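Long-range contacts in ABC transporter substrate-binding protein (Staphylococcus aureus subsp. aureus NCTC 8325, PDB 3UN6), which is of unknown function but probably serves as the ligand-binding component of an ABC-type import system, and carries bound zinc in the crystal: residues Gln34-Ile39 / Lys66-Lys71; Met51-Leu56 / Gln242-Ser247; Asp136-Gly141 / Gly165-His170. One frame throughout, in Å; residues are numbered along the deposited sequence.

Interaction 1: Gln34-Ile39 / Lys66-Lys71; sequences QQVIKI and KLELVK. With PO4 (phosphate ion), chain D.
Lys38 starts with CG anti to its carbonyl carbon (chi1 -74°) and Glu68 with CG anti to its backbone N (chi1 169°), and the two chains then lie side by side, pointing the same way. The carboxylate rests against lysine methylenes, with Glu68 OE1 3.6 Å from Lys38 CE. No salt bridge closes: Lys38 NZ stays 4.1 Å from Glu68 OE2, so the attraction is probably modest. On the same face the extended chain of Lys66 slants over Val36, bringing its CD to 4.0 Å from Val36 CG2. The backbones beneath are bridged in parallel by five N-H...O bonds. Ile37 and Ile39 each spend both N and O on this neighbour; the bond from Ile37 N to Lys66 O, 2.7 Å long, is almost straight (179° at the hydrogen), and the last, from Val70 N to Ile39 O, measures 2.9 Å. Lys38 bonds instead to Asp88 and Gly89 through its backbone, which places strand 36-41 between its two parallel neighbours. Strands 36-41 and 66-71, with helix 48-58 between them in sequence, form a beta-alpha-beta unit of the periplasmic-binding-protein fold, and 66-71 is the outermost strand of the sheet within this chain. The opposite face is apolar: Leu67 CD1 meets Ile39 CG1 at 3.7 Å, under Leu50 and Leu57 of helix 48-58 and Phe240 of helix 234-250. Beyond the paired region, Lys71 NZ donates to O3 of a phosphate ion at 3.0 Å; the ion, probably from the crystallisation liquor, is also held by Lys266.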
loop_
_atom_site.group_PDB
_atom_site.type_symbol
_atom_site.label_atom_id
_atom_site.label_comp_id
_atom_site.label_asym_id
_atom_site.label_seq_id
_atom_site.Cartn_x
_atom_site.Cartn_y
_atom_site.Cartn_z
ATOM N N GLN A 34 28.015 2.901 -11.345
ATOM C CA GLN A 34 27.118 1.692 -11.204
ATOM C C GLN A 34 25.616 2.023 -11.344
ATOM O O GLN A 34 25.157 3.072 -10.880
ATOM C CB GLN A 34 27.397 0.962 -9.881
ATOM C CG GLN A 34 27.137 1.782 -8.647
ATOM C CD GLN A 34 27.800 1.220 -7.401
ATOM O OE1 GLN A 34 27.222 1.255 -6.322
ATOM N NE2 GLN A 34 29.018 0.701 -7.545
ATOM N N GLN A 35 24.884 1.100 -11.981
ATOM C CA GLN A 35 23.450 1.207 -12.288
ATOM C C GLN A 35 22.557 1.789 -11.174
ATOM O O GLN A 35 22.524 1.277 -10.054
ATOM C CB GLN A 35 22.930 -0.190 -12.659
ATOM C CG GLN A 35 21.489 -0.275 -13.114
ATOM C CD GLN A 35 21.271 0.226 -14.525
ATOM O OE1 GLN A 35 22.176 0.758 -15.168
ATOM N NE2 GLN A 35 20.055 0.048 -15.020
ATOM N N VAL A 36 21.811 2.836 -11.517
ATOM C CA VAL A 36 20.907 3.497 -10.591
ATOM C C VAL A 36 19.483 2.994 -10.804
ATOM O O VAL A 36 18.990 2.995 -11.926
ATOM C CB VAL A 36 20.907 5.033 -10.804
ATOM C CG1 VAL A 36 19.939 5.709 -9.832
ATOM C CG2 VAL A 36 22.323 5.603 -10.651
ATOM N N ILE A 37 18.853 2.529 -9.736
ATOM C CA ILE A 37 17.466 2.098 -9.787
ATOM C C ILE A 37 16.691 3.149 -9.030
ATOM O O ILE A 37 16.990 3.415 -7.865
ATOM C CB ILE A 37 17.240 0.729 -9.106
ATOM C CG1 ILE A 37 18.171 -0.325 -9.703
ATOM C CG2 ILE A 37 15.802 0.299 -9.254
ATOM C CD1 ILE A 37 18.064 -1.685 -9.047
ATOM N N LYS A 38 15.723 3.764 -9.703
ATOM C CA LYS A 38 14.845 4.774 -9.087
ATOM C C LYS A 38 13.501 4.146 -8.771
ATOM O O LYS A 38 12.797 3.669 -9.683
ATOM C CB LYS A 38 14.575 5.937 -10.038
ATOM C CG LYS A 38 15.665 6.939 -10.278
ATOM C CD LYS A 38 15.025 8.129 -11.070
ATOM C CE LYS A 38 15.886 9.376 -11.173
ATOM N NZ LYS A 38 17.011 9.278 -12.135
ATOM N N ILE A 39 13.103 4.181 -7.507
ATOM C CA ILE A 39 11.856 3.564 -7.102
ATOM C C ILE A 39 10.989 4.569 -6.412
ATOM O O ILE A 39 11.434 5.270 -5.475
ATOM C CB ILE A 39 12.067 2.386 -6.120
ATOM C CG1 ILE A 39 13.001 1.319 -6.693
ATOM C CG2 ILE A 39 10.719 1.778 -5.715
ATOM C CD1 ILE A 39 12.472 0.525 -7.879
ATOM N N LYS A 66 22.741 1.335 -7.228
ATOM C CA LYS A 66 22.413 2.495 -6.413
ATOM C C LYS A 66 20.890 2.569 -6.386
ATOM O O LYS A 66 20.221 2.360 -7.411
ATOM C CB LYS A 66 22.960 3.787 -6.995
ATOM C CG LYS A 66 24.456 3.850 -7.102
ATOM C CD LYS A 66 24.896 5.202 -7.640
ATOM C CE LYS A 66 26.386 5.219 -7.898
ATOM N NZ LYS A 66 26.851 6.499 -8.492
ATOM N N LEU A 67 20.341 2.848 -5.217
ATOM C CA LEU A 67 18.913 2.930 -5.041
ATOM C C LEU A 67 18.528 4.369 -4.733
ATOM O O LEU A 67 18.970 4.947 -3.728
ATOM C CB LEU A 67 18.477 1.991 -3.911
ATOM C CG LEU A 67 16.989 1.892 -3.557
ATOM C CD1 LEU A 67 16.140 1.551 -4.783
ATOM C CD2 LEU A 67 16.800 0.861 -2.462
ATOM N N GLU A 68 17.732 4.958 -5.617
ATOM C CA GLU A 68 17.231 6.308 -5.407
ATOM C C GLU A 68 15.745 6.187 -5.133
ATOM O O GLU A 68 14.999 5.637 -5.959
ATOM C CB GLU A 68 17.481 7.209 -6.620
ATOM C CG GLU A 68 16.724 8.542 -6.537
ATOM C CD GLU A 68 17.141 9.557 -7.593
ATOM O OE1 GLU A 68 16.391 10.548 -7.787
ATOM O OE2 GLU A 68 18.211 9.376 -8.228
ATOM N N LEU A 69 15.321 6.670 -3.965
ATOM C CA LEU A 69 13.921 6.623 -3.583
ATOM C C LEU A 69 13.273 7.981 -3.906
ATOM O O LEU A 69 13.668 9.015 -3.378
ATOM C CB LEU A 69 13.795 6.294 -2.101
ATOM C CG LEU A 69 14.392 4.965 -1.642
ATOM C CD1 LEU A 69 14.280 4.866 -0.124
ATOM C CD2 LEU A 69 13.708 3.779 -2.308
ATOM N N VAL A 70 12.248 7.953 -4.746
ATOM C CA VAL A 70 11.585 9.171 -5.222
ATOM C C VAL A 70 10.178 9.268 -4.593
ATOM O O VAL A 70 9.307 8.409 -4.845
ATOM C CB VAL A 70 11.504 9.136 -6.770
ATOM C CG1 VAL A 70 10.898 10.425 -7.335
ATOM C CG2 VAL A 70 12.895 8.883 -7.368
ATOM N N LYS A 71 9.956 10.316 -3.796
ATOM C CA LYS A 71 8.699 10.502 -3.055
ATOM C C LYS A 71 7.588 11.245 -3.789
ATOM O O LYS A 71 7.828 12.270 -4.422
ATOM C CB LYS A 71 8.965 11.251 -1.745
ATOM C CG LYS A 71 7.746 11.336 -0.852
ATOM C CD LYS A 71 8.015 12.039 0.475
ATOM C CE LYS A 71 8.125 13.535 0.289
ATOM N NZ LYS A 71 8.225 14.198 1.611
HETATM P P PO4 D . 9.732 17.636 1.783
HETATM O O1 PO4 D . 9.314 18.077 3.167
HETATM O O2 PO4 D . 10.770 16.549 1.900
HETATM O O3 PO4 D . 8.540 17.087 1.042
HETATM O O4 PO4 D . 10.326 18.821 1.061
#

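Interaction 2: Met51-Leu56 / Gln242-Ser247; sequences MMTKKL and QDYKKS
Asp243 meets Thr53 through carbon, its CB lying 3.9 Å from Thr53 CG2 with the two side chains crossed at about a right angle. Its carboxylate is engaged elsewhere, OD1 with the hydroxyl of Tyr60 and OD2 with that of Tyr65. Tyr244 meets Thr53 OG1 with its CA, at 3.4 Å, and with the near part of its side chain, CB and CD1, while the phenol runs on to bond Leu112 O. Thr53 OG1 itself is hydrogen-bonded to Asn49 O, one turn back in its own helix. Lys246 offers only the base of its chain, CB to Leu56 CD2 at 3.9 Å; its NZ forms a salt bridge with the C-terminal carboxylate of Ser324. Ser247 buries more surface against the other helix than any other residue of its segment. With OG anti to the carbonyl carbon (chi1 -66°), the hydroxyl donates to Asp243 O at 2.9 Å from above the carbonyl plane, on the face opposite to Ser247 N, so that one buried oxygen takes two bonds. The same OG sits 3.2 Å from Thr53 CA and also touches Leu56 CD2. Ser247 CB presses on CG of Met52, a selenomethionine, at 3.4 Å, tighter than usual for carbon. The segment axes approach to 8.5 Å and cross at 109°, with Thr53 and Tyr244 the nearest pair by CA. This is steeply crossed helix-helix packing on one face of a lobe sheet in a periplasmic-binding-protein fold, with Tyr244 about 8 Å from the zinc ligands His46 and Cys221, side chain to side chain.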
loop_
_atom_site.group_PDB
_atom_site.type_symbol
_atom_site.label_atom_id
_atom_site.label_comp_id
_atom_site.label_asym_id
_atom_site.label_seq_id
_atom_site.Cartn_x
_atom_site.Cartn_y
_atom_site.Cartn_z
HETATM N N MSE A 51 12.765 1.612 2.532
HETATM C CA MSE A 51 13.672 2.404 3.373
HETATM C C MSE A 51 14.687 1.445 4.003
HETATM O O MSE A 51 15.898 1.715 4.053
HETATM C CB MSE A 51 12.926 3.132 4.505
HETATM C CG MSE A 51 11.600 3.907 4.187
HETATM SE SE MSE A 51 11.632 5.310 2.851
HETATM C CE MSE A 51 11.237 4.236 1.239
HETATM N N MSE A 52 14.192 0.316 4.504
HETATM C CA MSE A 52 15.087 -0.677 5.089
HETATM C C MSE A 52 16.082 -1.177 4.043
HETATM O O MSE A 52 17.279 -1.328 4.347
HETATM C CB MSE A 52 14.311 -1.854 5.666
HETATM C CG MSE A 52 15.179 -2.864 6.277
HETATM SE SE MSE A 52 16.102 -2.189 7.909
HETATM C CE MSE A 52 17.597 -3.402 7.847
ATOM N N THR A 53 15.600 -1.427 2.821
ATOM C CA THR A 53 16.460 -1.915 1.730
ATOM C C THR A 53 17.608 -0.941 1.490
ATOM O O THR A 53 18.762 -1.344 1.370
ATOM C CB THR A 53 15.650 -2.149 0.437
ATOM O OG1 THR A 53 14.581 -3.062 0.718
ATOM C CG2 THR A 53 16.527 -2.715 -0.668
ATOM N N LYS A 54 17.264 0.341 1.430
ATOM C CA LYS A 54 18.208 1.431 1.288
ATOM C C LYS A 54 19.243 1.410 2.423
ATOM O O LYS A 54 20.443 1.518 2.173
ATOM C CB LYS A 54 17.432 2.757 1.298
ATOM C CG LYS A 54 18.247 4.021 1.143
ATOM C CD LYS A 54 18.904 4.090 -0.183
ATOM C CE LYS A 54 19.547 5.432 -0.363
ATOM N NZ LYS A 54 20.371 5.431 -1.581
ATOM N N LYS A 55 18.793 1.220 3.663
ATOM C CA LYS A 55 19.717 1.193 4.779
ATOM C C LYS A 55 20.665 -0.009 4.669
ATOM O O LYS A 55 21.863 0.107 4.905
ATOM C CB LYS A 55 18.989 1.157 6.112
ATOM C CG LYS A 55 19.958 1.216 7.285
ATOM C CD LYS A 55 19.285 1.047 8.635
ATOM C CE LYS A 55 20.346 1.106 9.759
ATOM N NZ LYS A 55 19.777 0.774 11.089
ATOM N N LEU A 56 20.121 -1.163 4.310
ATOM C CA LEU A 56 20.936 -2.362 4.151
ATOM C C LEU A 56 21.994 -2.186 3.038
ATOM O O LEU A 56 23.167 -2.543 3.212
ATOM C CB LEU A 56 20.008 -3.548 3.886
ATOM C CG LEU A 56 20.523 -4.957 3.631
ATOM C CD1 LEU A 56 21.605 -5.397 4.618
ATOM C CD2 LEU A 56 19.315 -5.896 3.676
ATOM N N GLN A 242 16.655 -9.284 -3.773
ATOM C CA GLN A 242 17.345 -10.036 -2.720
ATOM C C GLN A 242 17.563 -9.166 -1.460
ATOM O O GLN A 242 17.355 -9.625 -0.352
ATOM C CB GLN A 242 18.684 -10.532 -3.238
ATOM C CG GLN A 242 19.584 -11.156 -2.155
ATOM C CD GLN A 242 19.163 -12.545 -1.754
ATOM O OE1 GLN A 242 19.456 -13.529 -2.461
ATOM N NE2 GLN A 242 18.520 -12.656 -0.584
ATOM N N ASP A 243 17.999 -7.920 -1.646
ATOM C CA ASP A 243 18.180 -7.014 -0.535
ATOM C C ASP A 243 16.820 -6.704 0.063
ATOM O O ASP A 243 16.667 -6.632 1.268
ATOM C CB ASP A 243 18.896 -5.748 -0.987
ATOM C CG ASP A 243 20.311 -6.028 -1.421
ATOM O OD1 ASP A 243 20.844 -7.084 -0.989
ATOM O OD2 ASP A 243 20.878 -5.210 -2.171
ATOM N N TYR A 244 15.837 -6.540 -0.805
ATOM C CA TYR A 244 14.463 -6.298 -0.400
ATOM C C TYR A 244 13.927 -7.467 0.443
ATOM O O TYR A 244 13.254 -7.250 1.446
ATOM C CB TYR A 244 13.610 -6.064 -1.662
ATOM C CG TYR A 244 12.173 -5.643 -1.415
ATOM C CD1 TYR A 244 11.832 -4.307 -1.355
ATOM C CD2 TYR A 244 11.162 -6.593 -1.273
ATOM C CE1 TYR A 244 10.528 -3.910 -1.131
ATOM C CE2 TYR A 244 9.855 -6.209 -1.067
ATOM C CZ TYR A 244 9.548 -4.857 -0.985
ATOM O OH TYR A 244 8.247 -4.459 -0.774
ATOM N N LYS A 245 14.244 -8.702 0.044
ATOM C CA LYS A 245 13.772 -9.895 0.757
ATOM C C LYS A 245 14.383 -9.970 2.166
ATOM O O LYS A 245 13.671 -10.168 3.151
ATOM C CB LYS A 245 14.073 -11.143 -0.059
ATOM C CG LYS A 245 13.631 -12.433 0.594
ATOM C CD LYS A 245 13.653 -13.558 -0.411
ATOM C CE LYS A 245 13.170 -14.862 0.211
ATOM N NZ LYS A 245 13.149 -15.946 -0.809
ATOM N N LYS A 246 15.703 -9.794 2.249
ATOM C CA LYS A 246 16.406 -9.772 3.526
ATOM C C LYS A 246 15.795 -8.695 4.444
ATOM O O LYS A 246 15.539 -8.942 5.637
ATOM C CB LYS A 246 17.893 -9.468 3.313
ATOM C CG LYS A 246 18.670 -10.467 2.451
ATOM C CD LYS A 246 20.155 -10.067 2.347
ATOM C CE LYS A 246 20.967 -10.999 1.436
ATOM N NZ LYS A 246 20.941 -12.419 1.869
ATOM N N SER A 247 15.547 -7.507 3.868
ATOM C CA SER A 247 14.994 -6.372 4.614
ATOM C C SER A 247 13.632 -6.686 5.210
ATOM O O SER A 247 13.328 -6.294 6.345
ATOM C CB SER A 247 14.888 -5.133 3.716
ATOM O OG SER A 247 16.181 -4.684 3.344
#

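Interaction 3: Asp136-Gly141 / Gly165-His170; sequences DDYHFG and GHFSYH
Phe140 lays its CE2 over the centre of the Phe167 ring, 3.6 Å above the plane, with the two rings inclined at 43°. Tyr138 approaches Phe167 differently: the rings are nearly perpendicular and meet rim to rim, Tyr138 CD2 lying 3.7 Å from Phe167 CE1. Farther round its rim, Tyr138 CE2 is 3.6 Å from His166 ND1, again with the planes close to perpendicular. The imidazole of His166 is covered on one face by Asp137, whose CA lies 4.0 Å from the ring centroid in a CH-pi contact, and its NE2 is hydrogen-bonded to Gly135 O. These four rings make an aromatic cluster. Across the sheet, His139 and His170 pair by their edges: ND1 of His139 and NE2 of His170 are hydrogen-bonded at 2.7 Å, either able to donate, with the rings turned 35° from each other. With CG anti to the carbonyl carbon (chi1 -62°), the His139 ring is placed beside that of His170. Asp137 OD2 stands 3.2 Å above the His139 ring plane, toward the rim, where it might favour a protonated imidazole. Four backbone bonds hold this parallel register, among them Phe140 N to Ser168 O at 2.8 Å. Both strands belong to a beta-alpha-beta unit whose helix 148-159 packs Leu153 on Phe140 and Tyr169 and Arg157 on Phe167, while Tyr169 OH bonds Glu154; strand 188-192 runs parallel to 138-142 and pairs with it through Gly141.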
loop_
_atom_site.group_PDB
_atom_site.type_symbol
_atom_site.label_atom_id
_atom_site.label_comp_id
_atom_site.label_asym_id
_atom_site.label_seq_id
_atom_site.Cartn_x
_atom_site.Cartn_y
_atom_site.Cartn_z
ATOM N N ASP A 136 -29.296 10.052 5.247
ATOM C CA ASP A 136 -28.457 10.398 4.116
ATOM C C ASP A 136 -27.244 9.495 4.005
ATOM O O ASP A 136 -26.835 8.816 4.938
ATOM C CB ASP A 136 -27.982 11.858 4.184
ATOM C CG ASP A 136 -29.126 12.852 4.168
ATOM O OD1 ASP A 136 -30.171 12.561 4.792
ATOM O OD2 ASP A 136 -28.968 13.931 3.550
ATOM N N ASP A 137 -26.689 9.532 2.814
ATOM C CA ASP A 137 -25.529 8.786 2.438
ATOM C C ASP A 137 -24.283 9.162 3.277
ATOM O O ASP A 137 -24.168 10.283 3.784
ATOM C CB ASP A 137 -25.347 9.054 0.936
ATOM C CG ASP A 137 -24.060 8.556 0.398
ATOM O OD1 ASP A 137 -24.107 7.662 -0.475
ATOM O OD2 ASP A 137 -23.000 9.062 0.830
ATOM N N TYR A 138 -23.379 8.195 3.443
ATOM C CA TYR A 138 -22.135 8.410 4.159
ATOM C C TYR A 138 -21.011 8.631 3.141
ATOM O O TYR A 138 -20.957 7.959 2.109
ATOM C CB TYR A 138 -21.838 7.221 5.069
ATOM C CG TYR A 138 -22.966 6.942 6.052
ATOM C CD1 TYR A 138 -23.182 7.773 7.137
ATOM C CD2 TYR A 138 -23.811 5.845 5.884
ATOM C CE1 TYR A 138 -24.222 7.528 8.037
ATOM C CE2 TYR A 138 -24.848 5.588 6.779
ATOM C CZ TYR A 138 -25.044 6.429 7.856
ATOM O OH TYR A 138 -26.068 6.172 8.744
ATOM N N HIS A 139 -20.118 9.569 3.427
ATOM C CA HIS A 139 -19.033 9.897 2.506
ATOM C C HIS A 139 -17.655 9.488 3.007
ATOM O O HIS A 139 -17.188 9.918 4.067
ATOM C CB HIS A 139 -19.095 11.372 2.155
ATOM C CG HIS A 139 -20.361 11.745 1.450
ATOM N ND1 HIS A 139 -20.462 11.785 0.077
ATOM C CD2 HIS A 139 -21.596 12.019 1.926
ATOM C CE1 HIS A 139 -21.698 12.102 -0.260
ATOM N NE2 HIS A 139 -22.405 12.250 0.843
ATOM N N PHE A 140 -17.011 8.635 2.222
ATOM C CA PHE A 140 -15.709 8.112 2.561
ATOM C C PHE A 140 -14.583 8.526 1.625
ATOM O O PHE A 140 -14.699 8.415 0.413
ATOM C CB PHE A 140 -15.768 6.578 2.632
ATOM C CG PHE A 140 -16.396 6.062 3.888
ATOM C CD1 PHE A 140 -15.645 5.937 5.047
ATOM C CD2 PHE A 140 -17.740 5.722 3.928
ATOM C CE1 PHE A 140 -16.224 5.469 6.220
ATOM C CE2 PHE A 140 -18.320 5.266 5.106
ATOM C CZ PHE A 140 -17.566 5.142 6.241
ATOM N N GLY A 141 -13.481 8.989 2.218
ATOM C CA GLY A 141 -12.289 9.315 1.456
ATOM C C GLY A 141 -11.543 8.005 1.208
ATOM O O GLY A 141 -11.512 7.132 2.084
ATOM N N GLY A 165 -24.574 1.715 -2.493
ATOM C CA GLY A 165 -24.725 3.122 -2.839
ATOM C C GLY A 165 -24.965 4.015 -1.637
ATOM O O GLY A 165 -25.060 5.227 -1.794
ATOM N N HIS A 166 -25.076 3.459 -0.431
ATOM C CA HIS A 166 -25.308 4.333 0.737
ATOM C C HIS A 166 -23.966 4.827 1.315
ATOM O O HIS A 166 -23.937 5.660 2.213
ATOM C CB HIS A 166 -26.218 3.687 1.781
ATOM C CG HIS A 166 -27.033 4.679 2.564
ATOM N ND1 HIS A 166 -26.902 4.853 3.927
ATOM C CD2 HIS A 166 -27.975 5.566 2.163
ATOM C CE1 HIS A 166 -27.735 5.795 4.334
ATOM N NE2 HIS A 166 -28.395 6.248 3.283
ATOM N N PHE A 167 -22.871 4.276 0.797
ATOM C CA PHE A 167 -21.512 4.757 1.057
ATOM C C PHE A 167 -21.096 5.369 -0.291
ATOM O O PHE A 167 -21.222 4.718 -1.326
ATOM C CB PHE A 167 -20.569 3.623 1.388
ATOM C CG PHE A 167 -20.605 3.153 2.818
ATOM C CD1 PHE A 167 -21.677 3.405 3.654
ATOM C CD2 PHE A 167 -19.586 2.323 3.283
ATOM C CE1 PHE A 167 -21.692 2.921 4.952
ATOM C CE2 PHE A 167 -19.605 1.829 4.576
ATOM C CZ PHE A 167 -20.663 2.138 5.408
ATOM N N SER A 168 -20.630 6.615 -0.262
ATOM C CA SER A 168 -20.188 7.320 -1.455
ATOM C C SER A 168 -18.696 7.535 -1.278
ATOM O O SER A 168 -18.247 7.888 -0.189
ATOM C CB SER A 168 -20.913 8.653 -1.588
ATOM O OG SER A 168 -20.539 9.308 -2.783
ATOM N N TYR A 169 -17.930 7.310 -2.341
ATOM C CA TYR A 169 -16.478 7.403 -2.269
ATOM C C TYR A 169 -15.867 8.611 -2.914
ATOM O O TYR A 169 -16.281 9.034 -3.989
ATOM C CB TYR A 169 -15.879 6.134 -2.850
ATOM C CG TYR A 169 -16.392 4.948 -2.099
ATOM C CD1 TYR A 169 -15.890 4.638 -0.825
ATOM C CD2 TYR A 169 -17.419 4.169 -2.610
ATOM C CE1 TYR A 169 -16.382 3.557 -0.108
ATOM C CE2 TYR A 169 -17.904 3.075 -1.900
ATOM C CZ TYR A 169 -17.390 2.778 -0.642
ATOM O OH TYR A 169 -17.875 1.689 0.092
ATOM N N HIS A 170 -14.846 9.148 -2.254
ATOM C CA HIS A 170 -14.181 10.354 -2.715
ATOM C C HIS A 170 -12.674 10.185 -2.710
ATOM O O HIS A 170 -12.060 10.043 -1.653
ATOM C CB HIS A 170 -14.604 11.526 -1.833
ATOM C CG HIS A 170 -16.089 11.713 -1.793
ATOM N ND1 HIS A 170 -16.773 12.436 -2.746
ATOM C CD2 HIS A 170 -17.029 11.200 -0.963
ATOM C CE1 HIS A 170 -18.066 12.396 -2.479
ATOM N NE2 HIS A 170 -18.248 11.646 -1.405
#

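How the interactions relate
Strand 36-41 opens the chain's first loop, which interaction 1 closes at 66-71. Helix 48-58 lies within that loop and opens interaction 2, so the two contacts cross along the sequence; they also touch, since Lys54 NZ reaches Leu67 O at 2.6 Å, a probable hydrogen bond, and Met51 CE packs on Leu69 CD1. Interaction 2 closes only when helix 234-250 returns after 185 residues. Interaction 3 opens and closes wholly within that excursion, pairing two strands of the other sheet, with its centre 39 Å from those of the other two and on the opposite side of the chain's centre, consistent with the two-lobed architecture of binding proteins.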